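Local atomic coordinates of pyroglutatmate porin OpdO (Pseudomonas aeruginosa, PDB entry 3SZV), a protein that probably forms a channel through the bacterial outer membrane for the passage of small carboxylates such as pyroglutamate. Residues 27-32 against 50-55; 372-377 against 388-393. All coordinates share one frame; numbering follows the deposited sequence.

Contact 1: residues 27-32 against 50-55; sequences LELRNF and WAQGFL. With C8E ((hydroxyethyloxy)tri(ethyloxy)octane), chain C.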
# COMPACT_ATOMS: atom_id res chain seq x y z
N LEU A 27 -3.10 -9.95 18.04
CA LEU A 27 -4.07 -10.70 17.26
C LEU A 27 -5.10 -9.74 16.71
O LEU A 27 -5.68 -8.94 17.45
CB LEU A 27 -4.76 -11.74 18.13
CG LEU A 27 -5.91 -12.50 17.46
CD1 LEU A 27 -5.40 -13.30 16.28
CD2 LEU A 27 -6.60 -13.40 18.47
N GLU A 28 -5.31 -9.81 15.40
CA GLU A 28 -6.34 -8.99 14.77
C GLU A 28 -7.46 -9.87 14.22
O GLU A 28 -7.21 -10.90 13.59
CB GLU A 28 -5.77 -8.10 13.66
CG GLU A 28 -6.85 -7.25 12.99
CD GLU A 28 -6.33 -6.44 11.83
OE1 GLU A 28 -5.12 -6.52 11.53
OE2 GLU A 28 -7.14 -5.74 11.20
N LEU A 29 -8.70 -9.45 14.47
CA LEU A 29 -9.87 -10.11 13.89
C LEU A 29 -10.45 -9.18 12.85
O LEU A 29 -10.59 -7.99 13.09
CB LEU A 29 -10.92 -10.38 14.96
CG LEU A 29 -10.81 -11.64 15.82
CD1 LEU A 29 -9.37 -11.94 16.23
CD2 LEU A 29 -11.71 -11.54 17.04
N ARG A 30 -10.79 -9.73 11.68
CA ARG A 30 -11.41 -8.93 10.63
C ARG A 30 -12.60 -9.65 10.07
O ARG A 30 -12.52 -10.83 9.71
CB ARG A 30 -10.43 -8.71 9.49
CG ARG A 30 -9.33 -7.77 9.80
CD ARG A 30 -8.61 -7.46 8.52
NE ARG A 30 -7.35 -6.81 8.79
CZ ARG A 30 -6.44 -6.55 7.86
NH1 ARG A 30 -6.67 -6.89 6.59
NH2 ARG A 30 -5.32 -5.94 8.20
N ASN A 31 -13.71 -8.94 9.97
CA ASN A 31 -14.89 -9.49 9.35
C ASN A 31 -15.19 -8.57 8.17
O ASN A 31 -15.37 -7.36 8.33
CB ASN A 31 -16.05 -9.51 10.34
CG ASN A 31 -17.27 -10.21 9.78
OD1 ASN A 31 -18.13 -9.58 9.18
ND2 ASN A 31 -17.34 -11.52 9.97
N PHE A 32 -15.22 -9.16 6.98
CA PHE A 32 -15.22 -8.38 5.75
C PHE A 32 -16.39 -8.77 4.86
O PHE A 32 -16.55 -9.94 4.51
CB PHE A 32 -13.90 -8.63 5.00
CG PHE A 32 -13.54 -7.55 4.02
CD1 PHE A 32 -12.51 -6.67 4.29
CD2 PHE A 32 -14.22 -7.42 2.82
CE1 PHE A 32 -12.16 -5.69 3.39
CE2 PHE A 32 -13.88 -6.43 1.92
CZ PHE A 32 -12.85 -5.56 2.20
N TRP A 50 -18.65 -12.69 1.94
CA TRP A 50 -18.55 -12.42 3.37
C TRP A 50 -17.50 -13.36 3.92
O TRP A 50 -17.52 -14.55 3.62
CB TRP A 50 -19.89 -12.70 4.04
CG TRP A 50 -19.99 -12.23 5.46
CD1 TRP A 50 -19.21 -11.29 6.07
CD2 TRP A 50 -20.92 -12.69 6.45
NE1 TRP A 50 -19.60 -11.14 7.38
CE2 TRP A 50 -20.65 -11.98 7.64
CE3 TRP A 50 -21.96 -13.63 6.44
CZ2 TRP A 50 -21.38 -12.18 8.81
CZ3 TRP A 50 -22.68 -13.82 7.61
CH2 TRP A 50 -22.38 -13.10 8.77
N ALA A 51 -16.57 -12.84 4.71
CA ALA A 51 -15.49 -13.68 5.22
C ALA A 51 -14.97 -13.21 6.57
O ALA A 51 -15.09 -12.04 6.93
CB ALA A 51 -14.35 -13.77 4.20
N GLN A 52 -14.39 -14.14 7.31
CA GLN A 52 -13.79 -13.86 8.61
C GLN A 52 -12.30 -14.17 8.57
O GLN A 52 -11.88 -15.23 8.07
CB GLN A 52 -14.45 -14.70 9.70
CG GLN A 52 -13.80 -14.55 11.07
CD GLN A 52 -13.99 -13.15 11.65
OE1 GLN A 52 -15.07 -12.57 11.56
NE2 GLN A 52 -12.93 -12.62 12.25
N GLY A 53 -11.50 -13.27 9.11
CA GLY A 53 -10.06 -13.44 9.11
C GLY A 53 -9.43 -13.27 10.48
O GLY A 53 -9.97 -12.59 11.35
N PHE A 54 -8.27 -13.91 10.65
CA PHE A 54 -7.48 -13.79 11.87
C PHE A 54 -6.06 -13.52 11.45
O PHE A 54 -5.55 -14.16 10.53
CB PHE A 54 -7.53 -15.10 12.68
CG PHE A 54 -8.91 -15.52 13.09
CD1 PHE A 54 -9.40 -15.21 14.34
CD2 PHE A 54 -9.72 -16.21 12.21
CE1 PHE A 54 -10.68 -15.59 14.72
CE2 PHE A 54 -11.01 -16.59 12.58
CZ PHE A 54 -11.48 -16.28 13.83
N LEU A 55 -5.42 -12.58 12.13
CA LEU A 55 -4.05 -12.21 11.83
C LEU A 55 -3.25 -12.21 13.12
O LEU A 55 -3.49 -11.37 14.00
CB LEU A 55 -3.99 -10.84 11.17
CG LEU A 55 -4.80 -10.68 9.88
CD1 LEU A 55 -6.27 -10.32 10.15
CD2 LEU A 55 -4.15 -9.61 9.03
C1 C8E C . 0.83 -27.12 4.65
C2 C8E C . 0.58 -26.24 5.87
C3 C8E C . 1.89 -25.73 6.45
C4 C8E C . 1.68 -25.23 7.88
C5 C8E C . 0.68 -24.09 7.91
C6 C8E C . 0.42 -23.55 9.32
C7 C8E C . -0.61 -22.42 9.28
C8 C8E C . -0.68 -21.64 10.59
O9 C8E C . -1.74 -20.69 10.54
C10 C8E C . -1.90 -19.98 11.76
C11 C8E C . -3.06 -18.99 11.68
O12 C8E C . -3.19 -18.27 12.89
C13 C8E C . -4.02 -17.12 12.78
C16 C8E C . -6.89 -17.50 15.63
C17 C8E C . -7.21 -18.98 15.77
O18 C8E C . -8.59 -19.16 16.00
C19 C8E C . -9.34 -19.14 14.81
C20 C8E C . -9.49 -20.56 14.29
O21 C8E C . -10.85 -20.90 14.19
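Trp50 gives its indole N-H to Asn31: Asn31 OD1 sits in the plane of the indole, 2.8 Å from Trp50 NE1, in a nearly straight bond (168°), while the Asn31 amide stands steeply to the ring. Ala51 and Phe32 are a hydrogen-bonded antiparallel pair. Gln52 is bent at chi2 (67°), which turns its amide back toward the neighbouring strand, where Asn31 ND2 donates to Gln52 OE1 at 3.0 Å; gripped through both oxygen and nitrogen, the Asn31 amide has its flip fixed. Gly53 pairs with Arg30 through two backbone bonds. On the side of Asn31 and Gln52, the Phe54 ring is met obliquely by Leu29, whose CD1 is 3.8 Å from Phe54 CD1, and a detergent molecule places C19 over the centre of one ring face, consistent with a lipid-facing side. Leu55 points to the opposite side and crosses Arg30 at about a right angle, laying CD2 3.9 Å from Arg30 NH2 over one guanidinium face. That guanidinium is held by Glu28, with Arg30 NE 2.6 Å from Glu28 OE2, and by Asp138, consistent with the channel side. Such alternation belongs to an antiparallel beta hairpin of an OprD-family barrel.

Contact 2: residues 372-377 against 388-393; sequences VKWRNA and DENRLI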
# COMPACT_ATOMS: atom_id res chain seq x y z
N VAL A 372 -15.58 -0.21 12.90
CA VAL A 372 -16.39 -0.52 11.74
C VAL A 372 -16.14 0.54 10.68
O VAL A 372 -16.09 1.73 10.99
CB VAL A 372 -17.89 -0.59 12.08
CG1 VAL A 372 -18.36 0.74 12.65
CG2 VAL A 372 -18.71 -0.98 10.86
N LYS A 373 -15.99 0.11 9.43
CA LYS A 373 -15.78 1.02 8.32
C LYS A 373 -16.65 0.60 7.15
O LYS A 373 -16.64 -0.57 6.75
CB LYS A 373 -14.31 1.06 7.90
CG LYS A 373 -14.06 2.01 6.72
CD LYS A 373 -12.59 2.11 6.36
CE LYS A 373 -11.84 2.92 7.40
NZ LYS A 373 -12.59 4.18 7.67
N TRP A 374 -17.39 1.56 6.61
CA TRP A 374 -18.17 1.35 5.40
C TRP A 374 -17.54 2.16 4.27
O TRP A 374 -17.36 3.37 4.38
CB TRP A 374 -19.64 1.77 5.64
CG TRP A 374 -20.47 1.88 4.39
CD1 TRP A 374 -20.58 0.97 3.38
CD2 TRP A 374 -21.34 2.97 4.04
NE1 TRP A 374 -21.44 1.42 2.41
CE2 TRP A 374 -21.93 2.65 2.79
CE3 TRP A 374 -21.67 4.18 4.65
CZ2 TRP A 374 -22.83 3.50 2.15
CZ3 TRP A 374 -22.56 5.03 4.01
CH2 TRP A 374 -23.13 4.68 2.77
N ARG A 375 -17.18 1.48 3.19
CA ARG A 375 -16.57 2.13 2.03
C ARG A 375 -17.47 1.93 0.82
O ARG A 375 -17.70 0.81 0.38
CB ARG A 375 -15.19 1.54 1.75
CG ARG A 375 -14.27 1.52 2.97
CD ARG A 375 -12.86 1.06 2.61
NE ARG A 375 -12.24 1.98 1.66
CZ ARG A 375 -11.36 1.63 0.72
NH1 ARG A 375 -10.97 0.37 0.58
NH2 ARG A 375 -10.87 2.56 -0.10
N ASN A 376 -17.99 3.03 0.29
CA ASN A 376 -18.92 2.96 -0.83
C ASN A 376 -18.29 3.62 -2.04
O ASN A 376 -17.72 4.71 -1.94
CB ASN A 376 -20.23 3.65 -0.41
CG ASN A 376 -21.16 3.90 -1.58
OD1 ASN A 376 -21.35 5.04 -1.99
ND2 ASN A 376 -21.75 2.84 -2.11
N ALA A 377 -18.35 2.96 -3.19
CA ALA A 377 -17.78 3.51 -4.41
C ALA A 377 -18.72 3.34 -5.59
O ALA A 377 -19.47 2.36 -5.68
CB ALA A 377 -16.45 2.85 -4.72
N ASP A 388 -21.01 -0.37 -8.89
CA ASP A 388 -21.15 0.18 -7.55
C ASP A 388 -20.64 -0.87 -6.58
O ASP A 388 -20.93 -2.05 -6.73
CB ASP A 388 -22.60 0.55 -7.22
CG ASP A 388 -23.02 1.87 -7.83
OD1 ASP A 388 -23.25 1.88 -9.04
OD2 ASP A 388 -23.09 2.89 -7.10
N GLU A 389 -19.86 -0.43 -5.60
CA GLU A 389 -19.23 -1.35 -4.67
C GLU A 389 -19.44 -0.87 -3.24
O GLU A 389 -19.28 0.31 -2.94
CB GLU A 389 -17.74 -1.43 -4.98
CG GLU A 389 -16.93 -2.34 -4.07
CD GLU A 389 -15.47 -2.35 -4.45
OE1 GLU A 389 -15.12 -2.96 -5.48
OE2 GLU A 389 -14.67 -1.72 -3.74
N ASN A 390 -19.80 -1.80 -2.37
CA ASN A 390 -19.84 -1.50 -0.95
C ASN A 390 -18.94 -2.48 -0.21
O ASN A 390 -18.93 -3.67 -0.52
CB ASN A 390 -21.27 -1.58 -0.42
CG ASN A 390 -22.12 -0.41 -0.86
OD1 ASN A 390 -22.12 0.65 -0.22
ND2 ASN A 390 -22.84 -0.58 -1.97
N ARG A 391 -18.15 -1.95 0.72
CA ARG A 391 -17.37 -2.78 1.63
C ARG A 391 -17.79 -2.45 3.05
O ARG A 391 -18.01 -1.29 3.39
CB ARG A 391 -15.87 -2.53 1.47
CG ARG A 391 -15.35 -2.73 0.06
CD ARG A 391 -13.84 -2.54 -0.03
NE ARG A 391 -13.42 -2.51 -1.43
CZ ARG A 391 -12.18 -2.76 -1.85
NH1 ARG A 391 -11.22 -3.05 -0.99
NH2 ARG A 391 -11.90 -2.71 -3.15
N LEU A 392 -17.90 -3.48 3.88
CA LEU A 392 -18.14 -3.28 5.29
C LEU A 392 -17.08 -4.08 6.01
O LEU A 392 -16.99 -5.30 5.82
CB LEU A 392 -19.53 -3.76 5.70
CG LEU A 392 -19.91 -3.44 7.14
CD1 LEU A 392 -19.81 -1.94 7.39
CD2 LEU A 392 -21.31 -3.95 7.46
N ILE A 393 -16.26 -3.41 6.80
CA ILE A 393 -15.17 -4.07 7.50
C ILE A 393 -15.28 -3.84 9.00
O ILE A 393 -15.30 -2.71 9.47
CB ILE A 393 -13.80 -3.56 7.01
CG1 ILE A 393 -13.75 -3.52 5.48
CG2 ILE A 393 -12.68 -4.44 7.58
CD1 ILE A 393 -14.06 -2.15 4.89
O HOH W 1 -11.26 -2.05 2.29
O HOH W 2 -23.18 2.94 -4.49
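Asn390 OD1 collects two side-chain donors from the facing strand. Trp374 NE1 reaches Asn390 OD1 at 2.8 Å on a lone pair, and indole and amide are nearly coplanar (8° apart); with CG anti to the backbone N (chi1 168°), the Trp374 ring lies alongside Asn390. Asn376 ND2 comes to Asn390 OD1 at 2.9 Å from well above the carbonyl plane. The same nitrogen donates to a water 2.8 Å from Asn376 ND2, which in turn donates to Asp388 OD2, although Asp388 is tied chiefly to Arg380 by a salt bridge. Backbone hydrogen bonds, two to each pair, join Lys373 with Ile393, Arg375 with Arg391 and Ala377 with Glu389.

Apolar contacts occur on both faces: Val372 CG2 and Leu392 CD1 are 3.8 Å apart on the Trp374 side, and on the opposite one Ile393 CD1 packs against the aliphatic part of Arg375.

The face opposite Trp374 also carries the charges. Arg391 grips Glu389 side-on, NE and NH2 both turned to one oxygen, with Arg391 NE 2.7 Å from Glu389 OE2; the second oxygen, OE1, binds Arg36. Arg375 runs beside Arg391, the guanidinium planes 68° apart and NH1 of Arg375 3.8 Å from NH1 of Arg391. A water 3.0 Å from Arg375 NH1 also accepts a weak bond from Arg391 NH1. Glu389 pairs directly with Arg391, whereas Arg375 has a long, weak ion pair with Asp357 and lies near Arg334; this basic character is consistent with an inner wall that attracts carboxylates.

How the contacts relate
Following the chain from its N-terminal end, strand 24-38 comes first, and contact 1 closes the first hairpin with strand 49-59. The chain then runs round the barrel, and near its C terminus contact 2 closes the hairpin of strands 371-381 and 387-399. The two loops follow in series, neither nested nor crossed. They meet because strand 387-399 pairs antiparallel with strand 24-38, sealing the barrel between the last strand and the first. Across this seam, in the conformer given, the Phe32 ring lies against Ile393 and Arg391. The two contacts thus lie on four adjacent strands of one wall, their centres about 15 Å apart.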